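Local structure of chromosome segregation protein smc (Pyrococcus furiosus, 3KTA) at the interface of chains B and A. The protein forms the ATP-binding-cassette ATPase head of an SMC chromosome-partitioning protein, built from its N- and C-terminal segments, and shows adenylate kinase activity. Residues are numbered along the deposited sequence; one frame, centred on the assembly and turned at random. Chains: chain A, Chromosome segregation protein smc; chain B, Chromosome segregation protein smc.

The three contacts join the N-terminal segment, chain B, to the C-terminal segment, chain A, in one composite ATPase head. Contacts 1 and 3, C-alpha centres about 19 Å apart, lie in the nucleotide-binding core: contact 1 on B strand 28-33, which runs into the P-loop, contact 3 on B strand 3-10 and helix 39-49 and A strands 89-93 (Walker B) and 119-123. Contact 2, where B helix 156-167 packs against a helix, a strand and a 3-10 turn of chain A, has its C-alpha centre about 27 Å from that of contact 3 and 40 Å from that of contact 1. No residue is shared; the spacing ties the segments at well-separated points.

Contact 1: the interface of chains B and A. Residues chain B 32; chain A 130, 136-139, 151, 156, 160.
B:Val32 sends its two methyls into an apolar pocket of chain A, one toward A:Met130 and the other toward A:Leu151. CG1 of B:Val32, anti to the carbonyl carbon (chi1 -58°), meets the terminal methyl CE of A:Met130, modelled as selenomethionine, at 3.3 Å. That is tighter than usual carbon contact, and the side chains cross at about a right angle, the bend at chi3 of A:Met130 setting the direction of its methyl. CG2 of B:Val32 touches the CD1 branch of A:Leu151 at 3.7 Å and, more loosely, CG2 of A:Ile136 at 4.1 Å. CD2 of A:Leu160 closes on the branch carbon CB of B:Val32, 4.2 Å away. B:Val32 loses 86 Å² of surface to chain A. At the polar rim both its backbone N and O are bonded to strand 135-142, to the residues flanking A:Gly138: B:Val32 N donates to A:Ile137 O at 2.9 Å, and A:Val139 N donates to B:Val32 O at 2.8 Å. This pairing forms a parallel bridge opposite A:Gly138. Strand 28-33 of chain B thus lies beside strand 135-142 of chain A, with helix 153-164 packed against the valine's side chain, just ahead of the P-loop, whose ATP-binding residues run from B:Ala34.

Contact 2: the interface of chains B and A. Residues chain B 160, 163-164; chain A 9, 37, 43-44, 47-48.
B:Arg160 and A:Phe9 are brought together by side chains that both start anti to their own backbone nitrogens (chi1 -163° and 180°), after which the arginine bends at chi2 and chi3. CG of B:Arg160 comes to 3.7 Å from CZ of the A:Phe9 ring, the two side chains crossing at about a right angle. B:Ile163 reaches that ring from the opposite side of its plane, its CG2 lying 3.8 Å from CE1 of A:Phe9, while CG1 of B:Ile163 is 3.7 Å from CD1 of A:Leu48. Further out, the guanidinium lays one face over CA of A:Phe44, which sits toward its rim. Within chain B, one turn along the same helix, B:Asp164 holds the guanidinium side-on, in its own plane: B:Arg160 NE bonds B:Asp164 OD1 at 3.1 Å, and B:Arg160 NH2 forms a salt bridge with B:Asp164 OD2 at 2.8 Å. The carboxylate stands almost upright to the A:Phe9 ring, the two planes 88° apart. With an alanine in place of B:Arg160, B:Asp164 would probably lose its charge partner and A:Phe9 the aliphatic chain packed at CZ. The patch seats helix 156-167 against helix 4-27 of the C-terminal segment, probably steadying the head where the coiled coil departs.

Contact 3: the interface of chains B and A. Residues chain B 4, 46, 50, 86, 135; chain A 89, 119, 121.
The Walker B strand of the ABC ATPase fold, residues 89-93 of chain A, opens with A:Phe89, whose ring enters an apolar pocket of chain B beside B:Ile4. CD1 of B:Ile4 stands over the centre of one face of the A:Phe89 ring, 3.8 Å from the centroid, in a CH-pi contact. The ring points there because CG of A:Phe89 lies between its backbone N and carbonyl carbon (chi1 70°). Around its far end, CD1 of B:Leu50 meets CZ of A:Phe89 at 4.0 Å, the leucine arriving from the opposite direction, and CG2 of B:Ile135 touches CE1 of A:Phe89 at 4.0 Å with its side chain crossing at about a right angle. B:Ile46, on the helix after the P-loop, runs antiparallel to the phenylalanine, its CG2 nearing CZ. A:Ile121 adds its CD1 against CD1 of B:Ile4. The polar part is the amide of A:Gln119, which grips both backbone groups of B:Ile4. B:Ile4 N donates to OE1 of A:Gln119 at 2.8 Å from a position tilted 21° off the carbonyl plane. NE2 of A:Gln119 donates to O of B:Ile4 at 2.8 Å, in the carbonyl plane on a lone pair. The two bonds fix the amide's rotation, and the extended chain beyond CG lets it reach across. The site keys strand 3-10 and the P-loop helix to strands 89-93 and 119-123, which is likely to hold the nucleotide-binding motifs in register for ATP binding and phosphoryl transfer.

Contact 1: the interface of chains B and A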
ATOM      1  N   VAL B  32     -10.802  -2.600   9.152  1.00 13.31           N
ATOM      2  CA  VAL B  32     -12.205  -2.281   8.886  1.00 13.68           C
ATOM      3  C   VAL B  32     -12.710  -1.233   9.875  1.00 15.33           C
ATOM      4  O   VAL B  32     -12.117  -1.016  10.920  1.00 16.33           O
ATOM      5  CB  VAL B  32     -13.137  -3.551   8.940  1.00 14.40           C
ATOM      6  CG1 VAL B  32     -12.684  -4.606   7.941  1.00 13.68           C
ATOM      7  CG2 VAL B  32     -13.198  -4.134  10.343  1.00 15.24           C
TER
HETATM    8  N   MSE A 130     -12.152  -9.217   3.247  1.00 16.50           N
HETATM    9  CA  MSE A 130     -11.772  -9.384   4.669  1.00 17.78           C
HETATM   10  C   MSE A 130     -11.689 -10.842   5.139  1.00 14.41           C
HETATM   11  O   MSE A 130     -10.912 -11.174   6.037  1.00 13.61           O
HETATM   12  CB  MSE A 130     -12.779  -8.574   5.599  1.00 20.74           C
HETATM   13  CG  MSE A 130     -13.940  -9.366   6.499  1.00  0.00           C
HETATM   14 SE   MSE A 130     -14.399  -8.140   7.927  0.13 27.76          SE
HETATM   15  CE  MSE A 130     -12.596  -7.869   8.596  0.04 18.24           C
ATOM     16  N   ILE A 136      -7.525  -9.107  11.912  1.00 16.71           N
ATOM     17  CA  ILE A 136      -8.436  -8.017  11.600  1.00 13.58           C
ATOM     18  C   ILE A 136      -8.313  -6.933  12.665  1.00 16.42           C
ATOM     19  O   ILE A 136      -8.364  -7.210  13.871  1.00 15.99           O
ATOM     20  CB  ILE A 136      -9.915  -8.499  11.561  1.00 13.41           C
ATOM     21  CG1 ILE A 136     -10.053  -9.704  10.628  1.00 17.91           C
ATOM     22  CG2 ILE A 136     -10.826  -7.360  11.160  1.00 17.64           C
ATOM     23  CD1 ILE A 136     -11.318 -10.542  10.881  1.00 19.38           C
ATOM     24  N   ILE A 137      -8.118  -5.703  12.211  1.00 13.58           N
ATOM     25  CA  ILE A 137      -8.065  -4.541  13.083  1.00 15.06           C
ATOM     26  C   ILE A 137      -9.347  -3.753  12.890  1.00 16.50           C
ATOM     27  O   ILE A 137      -9.730  -3.467  11.757  1.00 15.12           O
ATOM     28  CB  ILE A 137      -6.877  -3.625  12.704  1.00 15.40           C
ATOM     29  CG1 ILE A 137      -5.547  -4.307  12.990  1.00 21.36           C
ATOM     30  CG2 ILE A 137      -6.945  -2.286  13.432  1.00 16.94           C
ATOM     31  CD1 ILE A 137      -4.391  -3.516  12.466  1.00 21.29           C
ATOM     32  N   GLY A 138     -10.014  -3.415  13.991  1.00 14.26           N
ATOM     33  CA  GLY A 138     -11.222  -2.615  13.915  1.00 14.65           C
ATOM     34  C   GLY A 138     -10.937  -1.183  14.322  1.00 15.89           C
ATOM     35  O   GLY A 138     -10.312  -0.949  15.358  1.00 17.85           O
ATOM     36  N   VAL A 139     -11.381  -0.231  13.507  1.00 14.82           N
ATOM     37  CA  VAL A 139     -11.249   1.188  13.823  1.00 16.30           C
ATOM     38  C   VAL A 139     -12.628   1.796  14.122  1.00 18.44           C
ATOM     39  O   VAL A 139     -13.612   1.521  13.426  1.00 17.00           O
ATOM     40  CB  VAL A 139     -10.591   1.968  12.660  1.00 15.22           C
ATOM     41  CG1 VAL A 139     -10.381   3.422  13.040  1.00 17.21           C
ATOM     42  CG2 VAL A 139      -9.263   1.334  12.267  1.00 15.15           C
ATOM     43  N   LEU A 151     -10.258  -7.642  16.132  1.00 16.50           N
ATOM     44  CA  LEU A 151     -11.602  -8.176  15.933  1.00 18.65           C
ATOM     45  C   LEU A 151     -11.567  -9.625  15.493  1.00 17.31           C
ATOM     46  O   LEU A 151     -10.724 -10.020  14.694  1.00 19.98           O
ATOM     47  CB  LEU A 151     -12.349  -7.389  14.845  1.00 15.47           C
ATOM     48  CG  LEU A 151     -12.738  -5.934  15.084  1.00 18.23           C
ATOM     49  CD1 LEU A 151     -13.367  -5.346  13.809  1.00 15.46           C
ATOM     50  CD2 LEU A 151     -13.683  -5.809  16.272  1.00 19.73           C
ATOM     51  N   ALA A 156     -16.279  -8.592  13.114  1.00 16.88           N
ATOM     52  CA  ALA A 156     -15.993  -7.760  11.948  1.00 16.96           C
ATOM     53  C   ALA A 156     -17.152  -7.810  10.960  1.00 18.88           C
ATOM     54  O   ALA A 156     -17.486  -6.798  10.337  1.00 16.69           O
ATOM     55  CB  ALA A 156     -14.702  -8.186  11.280  1.00 17.18           C
ATOM     56  N   LEU A 160     -19.337  -4.706   9.365  1.00 19.26           N
ATOM     57  CA  LEU A 160     -19.474  -4.446   7.938  1.00 16.98           C
ATOM     58  C   LEU A 160     -20.942  -4.436   7.542  1.00 21.57           C
ATOM     59  O   LEU A 160     -21.349  -3.676   6.677  1.00 19.55           O
ATOM     60  CB  LEU A 160     -18.681  -5.466   7.102  1.00 17.37           C
ATOM     61  CG  LEU A 160     -17.160  -5.318   7.138  1.00 19.26           C
ATOM     62  CD1 LEU A 160     -16.517  -6.229   6.108  1.00 20.19           C
ATOM     63  CD2 LEU A 160     -16.771  -3.879   6.873  1.00 18.32           C
TER

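Contact 2: the interface of chains B and A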
ATOM      1  N   ARG B 160       7.965   2.231 -17.605  1.00 20.00           N
ATOM      2  CA  ARG B 160       9.188   1.484 -17.834  1.00 20.22           C
ATOM      3  C   ARG B 160      10.216   1.760 -16.752  1.00 20.38           C
ATOM      4  O   ARG B 160      10.963   0.878 -16.335  1.00 19.56           O
ATOM      5  CB  ARG B 160       9.779   1.771 -19.214  1.00 18.69           C
ATOM      6  CG  ARG B 160      10.803   0.720 -19.640  1.00 20.67           C
ATOM      7  CD  ARG B 160      11.971   1.356 -20.392  1.00 21.28           C
ATOM      8  NE  ARG B 160      12.858   2.081 -19.490  1.00 25.22           N
ATOM      9  CZ  ARG B 160      13.176   3.367 -19.622  1.00 26.71           C
ATOM     10  NH1 ARG B 160      12.686   4.073 -20.630  1.00 24.83           N
ATOM     11  NH2 ARG B 160      14.000   3.940 -18.760  1.00 26.98           N
ATOM     12  N   ILE B 163      10.024  -0.495 -13.907  1.00 17.72           N
ATOM     13  CA  ILE B 163      10.705  -1.754 -14.173  1.00 20.31           C
ATOM     14  C   ILE B 163      12.238  -1.625 -14.124  1.00 20.25           C
ATOM     15  O   ILE B 163      12.917  -2.510 -13.606  1.00 20.44           O
ATOM     16  CB  ILE B 163      10.204  -2.388 -15.474  1.00 21.09           C
ATOM     17  CG1 ILE B 163       8.680  -2.562 -15.388  1.00 20.19           C
ATOM     18  CG2 ILE B 163      10.929  -3.699 -15.752  1.00 19.93           C
ATOM     19  CD1 ILE B 163       8.193  -3.214 -14.077  1.00 18.82           C
ATOM     20  N   ASP B 164      12.786  -0.519 -14.631  1.00 20.71           N
ATOM     21  CA  ASP B 164      14.218  -0.245 -14.443  1.00 23.85           C
ATOM     22  C   ASP B 164      14.597  -0.407 -12.980  1.00 21.62           C
ATOM     23  O   ASP B 164      15.580  -1.067 -12.648  1.00 23.49           O
ATOM     24  CB  ASP B 164      14.562   1.190 -14.831  1.00 22.79           C
ATOM     25  CG  ASP B 164      14.588   1.419 -16.314  0.60 24.72           C
ATOM     26  OD1 ASP B 164      14.073   0.573 -17.073  0.68 23.52           O
ATOM     27  OD2 ASP B 164      15.126   2.474 -16.713  0.93 27.83           O
TER
ATOM     28  N   PHE A   9      17.790  -6.013 -17.611  1.00 18.64           N
ATOM     29  CA  PHE A   9      16.451  -5.473 -17.843  1.00 18.92           C
ATOM     30  C   PHE A   9      15.550  -6.493 -18.513  1.00 21.24           C
ATOM     31  O   PHE A   9      14.433  -6.725 -18.061  1.00 17.44           O
ATOM     32  CB  PHE A   9      16.477  -4.185 -18.673  1.00 20.06           C
ATOM     33  CG  PHE A   9      15.108  -3.611 -18.935  1.00 19.13           C
ATOM     34  CD1 PHE A   9      14.528  -2.706 -18.042  1.00 21.36           C
ATOM     35  CD2 PHE A   9      14.392  -3.979 -20.057  1.00 16.82           C
ATOM     36  CE1 PHE A   9      13.263  -2.184 -18.280  1.00 21.91           C
ATOM     37  CE2 PHE A   9      13.123  -3.466 -20.306  1.00 17.45           C
ATOM     38  CZ  PHE A   9      12.554  -2.567 -19.416  1.00 20.07           C
ATOM     39  N   LEU A  37       6.919  -3.418 -24.806  1.00 20.41           N
ATOM     40  CA  LEU A  37       7.951  -2.379 -24.859  1.00 24.86           C
ATOM     41  C   LEU A  37       7.750  -1.562 -26.129  1.00 25.90           C
ATOM     42  O   LEU A  37       7.634  -2.124 -27.215  1.00 25.89           O
ATOM     43  CB  LEU A  37       9.348  -2.999 -24.838  1.00 19.42           C
ATOM     44  CG  LEU A  37       9.759  -3.651 -23.511  1.00 22.70           C
ATOM     45  CD1 LEU A  37      11.048  -4.445 -23.636  1.00 24.08           C
ATOM     46  CD2 LEU A  37       9.887  -2.592 -22.413  1.00 20.34           C
ATOM     47  N   PRO A  43      14.951  -0.736 -25.324  1.00 28.04           N
ATOM     48  CA  PRO A  43      13.808  -0.485 -24.444  1.00 24.49           C
ATOM     49  C   PRO A  43      14.004   0.829 -23.737  1.00 21.54           C
ATOM     50  O   PRO A  43      13.056   1.566 -23.477  1.00 23.13           O
ATOM     51  CB  PRO A  43      13.891  -1.621 -23.418  1.00 22.68           C
ATOM     52  CG  PRO A  43      14.721  -2.681 -24.058  1.00 28.37           C
ATOM     53  CD  PRO A  43      15.704  -1.939 -24.940  1.00 25.89           C
ATOM     54  N   PHE A  44      15.264   1.121 -23.447  1.00 26.03           N
ATOM     55  CA  PHE A  44      15.613   2.320 -22.715  1.00 28.42           C
ATOM     56  C   PHE A  44      15.325   3.591 -23.529  1.00 29.51           C
ATOM     57  O   PHE A  44      15.432   4.699 -23.000  1.00 29.26           O
ATOM     58  CB  PHE A  44      17.069   2.227 -22.240  1.00 25.46           C
ATOM     59  CG  PHE A  44      17.367   0.954 -21.468  1.00 28.54           C
ATOM     60  CD1 PHE A  44      17.197   0.905 -20.099  1.00 28.35           C
ATOM     61  CD2 PHE A  44      17.770  -0.201 -22.120  1.00 35.55           C
ATOM     62  CE1 PHE A  44      17.452  -0.256 -19.394  1.00 31.12           C
ATOM     63  CE2 PHE A  44      18.011  -1.377 -21.408  1.00 17.46           C
ATOM     64  CZ  PHE A  44      17.872  -1.394 -20.056  1.00 27.78           C
ATOM     65  N   GLY A  47       8.805   3.643 -23.868  1.00 23.16           N
ATOM     66  CA  GLY A  47       8.020   3.347 -22.680  1.00 23.83           C
ATOM     67  C   GLY A  47       7.556   1.902 -22.605  1.00 23.32           C
ATOM     68  O   GLY A  47       7.960   1.049 -23.392  1.00 21.91           O
ATOM     69  N   LEU A  48       6.690   1.629 -21.642  1.00 22.89           N
ATOM     70  CA  LEU A  48       6.149   0.291 -21.481  1.00 21.37           C
ATOM     71  C   LEU A  48       4.632   0.412 -21.475  1.00 22.50           C
ATOM     72  O   LEU A  48       4.049   1.073 -20.604  1.00 22.78           O
ATOM     73  CB  LEU A  48       6.699  -0.343 -20.196  1.00 21.13           C
ATOM     74  CG  LEU A  48       6.419  -1.817 -19.891  1.00 22.89           C
ATOM     75  CD1 LEU A  48       7.375  -2.312 -18.822  1.00 23.36           C
ATOM     76  CD2 LEU A  48       4.981  -2.016 -19.456  1.00 23.68           C
TER

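Contact 3: the interface of chains B and A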
ATOM      1  N   ILE B   4       6.447  -5.246   9.144  1.00 12.17           N
ATOM      2  CA  ILE B   4       6.005  -4.390  10.229  1.00 10.43           C
ATOM      3  C   ILE B   4       5.361  -5.201  11.354  1.00 13.66           C
ATOM      4  O   ILE B   4       4.391  -5.924  11.138  1.00 14.86           O
ATOM      5  CB  ILE B   4       5.007  -3.331   9.725  1.00 12.65           C
ATOM      6  CG1 ILE B   4       5.605  -2.536   8.563  1.00 12.83           C
ATOM      7  CG2 ILE B   4       4.570  -2.402  10.886  1.00 13.30           C
ATOM      8  CD1 ILE B   4       4.571  -1.623   7.860  1.00 13.76           C
ATOM      9  N   ILE B  46       2.201   5.544   8.589  1.00 11.32           N
ATOM     10  CA  ILE B  46       3.284   4.847   7.904  1.00 12.04           C
ATOM     11  C   ILE B  46       4.052   5.788   6.967  1.00 14.95           C
ATOM     12  O   ILE B  46       5.280   5.824   6.997  1.00 14.73           O
ATOM     13  CB  ILE B  46       2.763   3.617   7.150  1.00 11.84           C
ATOM     14  CG1 ILE B  46       2.162   2.625   8.152  1.00 14.55           C
ATOM     15  CG2 ILE B  46       3.891   2.991   6.293  1.00 13.74           C
ATOM     16  CD1 ILE B  46       1.402   1.479   7.494  1.00 13.51           C
ATOM     17  N   LEU B  50       8.103   6.937   7.806  1.00 15.49           N
ATOM     18  CA  LEU B  50       9.083   6.543   6.793  1.00 16.65           C
ATOM     19  C   LEU B  50       9.655   7.750   6.054  1.00 17.97           C
ATOM     20  O   LEU B  50      10.346   7.610   5.039  1.00 18.23           O
ATOM     21  CB  LEU B  50       8.473   5.547   5.797  1.00 18.18           C
ATOM     22  CG  LEU B  50       7.986   4.239   6.419  1.00 16.65           C
ATOM     23  CD1 LEU B  50       7.434   3.303   5.335  1.00 21.34           C
ATOM     24  CD2 LEU B  50       9.079   3.558   7.232  1.00 18.30           C
ATOM     25  N   PHE B  86      10.006  -2.838  12.944  1.00 14.45           N
ATOM     26  CA  PHE B  86      10.197  -3.834  11.897  1.00 13.24           C
ATOM     27  C   PHE B  86      10.840  -5.092  12.449  1.00 13.99           C
ATOM     28  O   PHE B  86      11.843  -5.030  13.170  1.00 16.61           O
ATOM     29  CB  PHE B  86      11.107  -3.305  10.795  1.00 14.20           C
ATOM     30  CG  PHE B  86      10.451  -2.337   9.869  1.00 12.98           C
ATOM     31  CD1 PHE B  86      10.616  -0.964  10.048  1.00 15.99           C
ATOM     32  CD2 PHE B  86       9.690  -2.793   8.798  1.00 13.82           C
ATOM     33  CE1 PHE B  86      10.022  -0.057   9.178  1.00 12.88           C
ATOM     34  CE2 PHE B  86       9.099  -1.889   7.919  1.00 13.95           C
ATOM     35  CZ  PHE B  86       9.258  -0.532   8.115  1.00 11.21           C
ATOM     36  N   ILE B 135      12.494  -0.057   0.869  1.00 26.24           N
ATOM     37  CA  ILE B 135      11.279   0.579   1.406  1.00 23.31           C
ATOM     38  C   ILE B 135      11.317   2.103   1.215  1.00 25.44           C
ATOM     39  O   ILE B 135      12.338   2.727   1.479  1.00 27.27           O
ATOM     40  CB  ILE B 135      11.146   0.272   2.926  1.00 23.16           C
ATOM     41  CG1 ILE B 135      11.016  -1.232   3.169  1.00 24.48           C
ATOM     42  CG2 ILE B 135       9.968   1.035   3.541  1.00 22.49           C
ATOM     43  CD1 ILE B 135      11.112  -1.643   4.624  1.00 25.24           C
TER
ATOM     44  N   PHE A  89       6.421  -4.989   2.318  1.00 11.34           N
ATOM     45  CA  PHE A  89       4.986  -4.872   2.626  1.00 12.41           C
ATOM     46  C   PHE A  89       4.254  -4.078   1.560  1.00 12.86           C
ATOM     47  O   PHE A  89       4.871  -3.308   0.823  1.00 13.89           O
ATOM     48  CB  PHE A  89       4.751  -4.241   4.004  1.00 12.12           C
ATOM     49  CG  PHE A  89       5.091  -2.786   4.070  1.00 12.63           C
ATOM     50  CD1 PHE A  89       6.385  -2.385   4.356  1.00 13.69           C
ATOM     51  CD2 PHE A  89       4.119  -1.816   3.834  1.00 13.39           C
ATOM     52  CE1 PHE A  89       6.692  -1.040   4.426  1.00 16.18           C
ATOM     53  CE2 PHE A  89       4.419  -0.468   3.906  1.00 17.44           C
ATOM     54  CZ  PHE A  89       5.721  -0.085   4.183  1.00 18.13           C
ATOM     55  N   GLN A 119       4.178  -8.946   3.267  1.00 11.20           N
ATOM     56  CA  GLN A 119       3.143  -8.517   4.190  1.00 10.00           C
ATOM     57  C   GLN A 119       2.132  -7.639   3.439  1.00 10.72           C
ATOM     58  O   GLN A 119       2.518  -6.819   2.603  1.00 11.56           O
ATOM     59  CB  GLN A 119       3.796  -7.727   5.326  1.00 11.49           C
ATOM     60  CG  GLN A 119       2.829  -7.116   6.331  1.00 12.76           C
ATOM     61  CD  GLN A 119       3.608  -6.427   7.445  1.00 12.65           C
ATOM     62  OE1 GLN A 119       4.491  -5.605   7.175  1.00 13.43           O
ATOM     63  NE2 GLN A 119       3.308  -6.771   8.689  1.00 12.69           N
ATOM     64  N   ILE A 121      -1.236  -5.048   4.134  1.00  9.37           N
ATOM     65  CA  ILE A 121      -2.118  -4.332   5.054  1.00  8.79           C
ATOM     66  C   ILE A 121      -3.188  -3.684   4.192  1.00 10.97           C
ATOM     67  O   ILE A 121      -2.882  -2.856   3.326  1.00 11.92           O
ATOM     68  CB  ILE A 121      -1.356  -3.236   5.831  1.00 10.43           C
ATOM     69  CG1 ILE A 121      -0.261  -3.873   6.689  1.00 13.08           C
ATOM     70  CG2 ILE A 121      -2.318  -2.417   6.698  1.00 11.85           C
ATOM     71  CD1 ILE A 121       0.811  -2.876   7.116  1.00 14.93           C
TER